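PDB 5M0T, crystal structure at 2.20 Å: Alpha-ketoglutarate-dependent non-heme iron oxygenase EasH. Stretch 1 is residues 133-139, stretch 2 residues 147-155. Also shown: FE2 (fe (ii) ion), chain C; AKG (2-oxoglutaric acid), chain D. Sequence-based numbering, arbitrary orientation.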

# COMPACT_ATOMS: atom_id res chain seq x y z
N ARG A 133 -15.30 -0.66 -12.43
CA ARG A 133 -14.03 -1.38 -12.45
C ARG A 133 -13.47 -1.35 -11.05
O ARG A 133 -13.49 -0.30 -10.39
CB ARG A 133 -13.06 -0.73 -13.43
CG ARG A 133 -13.50 -0.88 -14.87
CD ARG A 133 -12.44 -0.41 -15.84
NE ARG A 133 -12.84 -0.69 -17.21
CZ ARG A 133 -13.63 0.08 -17.95
NH1 ARG A 133 -14.14 1.23 -17.47
NH2 ARG A 133 -13.93 -0.30 -19.20
N GLU A 134 -12.97 -2.49 -10.59
CA GLU A 134 -12.53 -2.62 -9.21
C GLU A 134 -11.28 -1.76 -8.94
O GLU A 134 -11.11 -1.30 -7.81
CB GLU A 134 -12.31 -4.09 -8.82
CG GLU A 134 -12.85 -4.44 -7.43
CD GLU A 134 -14.36 -4.73 -7.38
OE1 GLU A 134 -15.19 -3.80 -7.46
OE2 GLU A 134 -14.73 -5.92 -7.26
N HIS A 135 -10.45 -1.50 -9.96
CA HIS A 135 -9.24 -0.69 -9.77
C HIS A 135 -9.49 0.80 -9.50
O HIS A 135 -8.56 1.53 -9.18
CB HIS A 135 -8.22 -0.92 -10.92
CG HIS A 135 -8.42 -0.10 -12.15
ND1 HIS A 135 -7.50 -0.09 -13.18
CD2 HIS A 135 -9.40 0.76 -12.53
CE1 HIS A 135 -7.90 0.75 -14.12
NE2 HIS A 135 -9.05 1.27 -13.75
N ASP A 136 -10.74 1.25 -9.63
CA ASP A 136 -11.07 2.64 -9.29
C ASP A 136 -11.03 2.94 -7.79
O ASP A 136 -11.17 4.07 -7.39
CB ASP A 136 -12.41 3.06 -9.94
CG ASP A 136 -12.30 3.21 -11.46
OD1 ASP A 136 -11.32 3.81 -11.94
OD2 ASP A 136 -13.21 2.75 -12.18
N GLY A 137 -10.82 1.92 -6.95
CA GLY A 137 -10.45 2.12 -5.56
C GLY A 137 -9.04 2.68 -5.34
O GLY A 137 -8.73 3.12 -4.23
N ILE A 138 -8.19 2.65 -6.37
CA ILE A 138 -6.82 3.16 -6.31
C ILE A 138 -6.71 4.38 -7.23
O ILE A 138 -6.88 4.25 -8.44
CB ILE A 138 -5.84 2.08 -6.80
CG1 ILE A 138 -5.94 0.82 -5.93
CG2 ILE A 138 -4.41 2.62 -6.86
CD1 ILE A 138 -5.33 -0.40 -6.62
N PRO A 139 -6.40 5.58 -6.68
CA PRO A 139 -6.46 6.80 -7.52
C PRO A 139 -5.52 6.84 -8.76
O PRO A 139 -5.92 7.32 -9.80
CB PRO A 139 -6.11 7.93 -6.55
CG PRO A 139 -6.47 7.41 -5.22
CD PRO A 139 -6.23 5.92 -5.25
N GLN A 147 -4.29 2.20 -19.52
CA GLN A 147 -2.82 2.13 -19.42
C GLN A 147 -2.31 1.74 -18.04
O GLN A 147 -1.10 1.62 -17.84
CB GLN A 147 -2.16 3.45 -19.86
CG GLN A 147 -2.00 3.56 -21.37
CD GLN A 147 -3.33 3.59 -22.10
OE1 GLN A 147 -3.64 2.70 -22.90
NE2 GLN A 147 -4.15 4.59 -21.80
N SER A 148 -3.22 1.56 -17.09
CA SER A 148 -2.86 1.16 -15.75
C SER A 148 -2.22 -0.22 -15.74
O SER A 148 -2.63 -1.11 -16.49
CB SER A 148 -4.10 1.14 -14.88
OG SER A 148 -3.77 0.78 -13.55
N PRO A 149 -1.22 -0.43 -14.86
CA PRO A 149 -0.79 -1.78 -14.63
C PRO A 149 -1.89 -2.56 -13.93
O PRO A 149 -2.78 -1.96 -13.31
CB PRO A 149 0.42 -1.61 -13.72
CG PRO A 149 0.05 -0.42 -12.91
CD PRO A 149 -0.55 0.51 -13.95
N GLU A 150 -1.82 -3.89 -14.02
CA GLU A 150 -2.75 -4.76 -13.35
C GLU A 150 -2.53 -4.56 -11.86
O GLU A 150 -1.38 -4.56 -11.40
CB GLU A 150 -2.54 -6.22 -13.75
CG GLU A 150 -2.85 -6.53 -15.22
CD GLU A 150 -4.32 -6.36 -15.59
OE1 GLU A 150 -5.21 -6.33 -14.70
OE2 GLU A 150 -4.61 -6.27 -16.80
N SER A 151 -3.62 -4.32 -11.15
CA SER A 151 -3.59 -4.02 -9.72
C SER A 151 -4.39 -4.98 -8.87
O SER A 151 -4.04 -5.23 -7.74
CB SER A 151 -4.13 -2.60 -9.48
OG SER A 151 -5.44 -2.49 -9.99
N MET A 152 -5.49 -5.50 -9.41
CA MET A 152 -6.39 -6.35 -8.66
C MET A 152 -6.83 -7.56 -9.45
O MET A 152 -6.90 -7.52 -10.68
CB MET A 152 -7.63 -5.55 -8.27
CG MET A 152 -7.35 -4.36 -7.39
SD MET A 152 -8.86 -3.46 -7.06
CE MET A 152 -8.38 -2.50 -5.63
N LEU A 153 -7.12 -8.63 -8.72
CA LEU A 153 -7.68 -9.85 -9.28
C LEU A 153 -8.75 -10.34 -8.32
O LEU A 153 -8.43 -10.66 -7.17
CB LEU A 153 -6.60 -10.92 -9.43
CG LEU A 153 -7.00 -12.20 -10.16
CD1 LEU A 153 -7.73 -11.91 -11.48
CD2 LEU A 153 -5.76 -13.05 -10.41
N ASN A 154 -10.00 -10.40 -8.79
CA ASN A 154 -11.16 -10.80 -7.96
C ASN A 154 -11.61 -12.23 -8.25
O ASN A 154 -12.09 -12.52 -9.33
CB ASN A 154 -12.34 -9.86 -8.20
CG ASN A 154 -13.42 -9.99 -7.13
OD1 ASN A 154 -13.62 -11.06 -6.54
ND2 ASN A 154 -14.12 -8.90 -6.87
N PHE A 155 -11.47 -13.10 -7.26
CA PHE A 155 -12.01 -14.46 -7.32
C PHE A 155 -13.35 -14.39 -6.62
O PHE A 155 -13.39 -14.40 -5.40
CB PHE A 155 -11.11 -15.45 -6.58
CG PHE A 155 -9.74 -15.61 -7.19
CD1 PHE A 155 -8.75 -14.68 -6.93
CD2 PHE A 155 -9.42 -16.74 -7.94
CE1 PHE A 155 -7.48 -14.83 -7.46
CE2 PHE A 155 -8.15 -16.90 -8.48
CZ PHE A 155 -7.18 -15.95 -8.24
FE FE2 C . -16.99 -4.60 -7.91
C1 AKG D . -18.04 -4.92 -5.57
O1 AKG D . -17.03 -4.30 -5.90
O2 AKG D . -18.70 -4.71 -4.45
C2 AKG D . -18.65 -6.03 -6.43
O5 AKG D . -18.41 -6.03 -7.62
C3 AKG D . -19.51 -7.10 -5.81
C4 AKG D . -20.14 -8.02 -6.85
C5 AKG D . -21.04 -9.08 -6.28
O3 AKG D . -21.00 -9.24 -4.98
O4 AKG D . -21.74 -9.76 -6.99
O HOH W 1 -16.09 -7.38 -5.59
O HOH W 2 -5.49 -2.09 -12.73

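How do the two backbones meet? Residues 134-137 form a short 3-10 segment, held by i to i+3 hydrogen bonds: Asp136 N donates to Arg133 O (3.2 Å), Ile138 N to His135 O (3.0 Å), and Gly137 N, weakly, to Glu134 O (3.3 Å). From Ser148 the second stretch runs as loop until it enters a strand at Met152. The chains come nearest at His135 and Met152, whose CA atoms lie 6.4 Å apart, and no backbone-to-backbone hydrogen bond joins them. Side chains therefore carry much of the contact, and the strand's alternation sorts them: Met152 and Asn154 direct their CA-to-CB bonds toward the first stretch, while Leu153 between them points away.

What fills the middle of the contact? Met152 does, with the largest covered area of any residue here. Its side chain is nearly extended beyond chi1 (m, t, t), which lays the sulfur and methyl along the 3-10 segment. Met152 SD sits 3.2 Å from Glu134 O and 3.9 Å from Glu134 CB, while Met152 CE reaches Ile138 CD1 at 3.8 Å in an apolar contact. The same Ile138 CD1 also packs 3.8 Å from Ser151 CB, so one methyl group touches two successive residues of the second stretch.

How is Glu134 placed between the iron and the strand? Its two carboxylate oxygens have different partners. Glu134 OE1 binds FE at 2.0 Å, where 2-oxoglutarate also supplies two ligands, O1 and O5, as expected for an oxygenase that depends on this cosubstrate. Glu134 OE2 instead accepts a weak hydrogen bond from Asn154 ND2 at 3.1 Å, with an N-H...acceptor angle of 134°. Water 1 bridges the same pair, donating to Glu134 OE2 at 2.6 Å and accepting a weak hydrogen bond from Asn154 ND2 at 2.8 Å. The amide thus engages the carboxylate both directly and through water, on OE2, while OE1 is the oxygen that binds the iron.

What connects His135 to the loop before the strand? Water 2 does, through hydrogen bonds to His135 ND1 (2.9 Å), Ser151 OG (2.8 Å) and Pro149 O (2.8 Å), the last donated by the water. Pro149 O also accepts a hydrogen bond from Ser148 OG at 2.9 Å, so this carbonyl serves both the water and a neighboring hydroxyl. Direct packing supplements the bridge: His135 CB lies 3.3 Å from Ser151 OG, and both serine hydroxyls approach the imidazole obliquely.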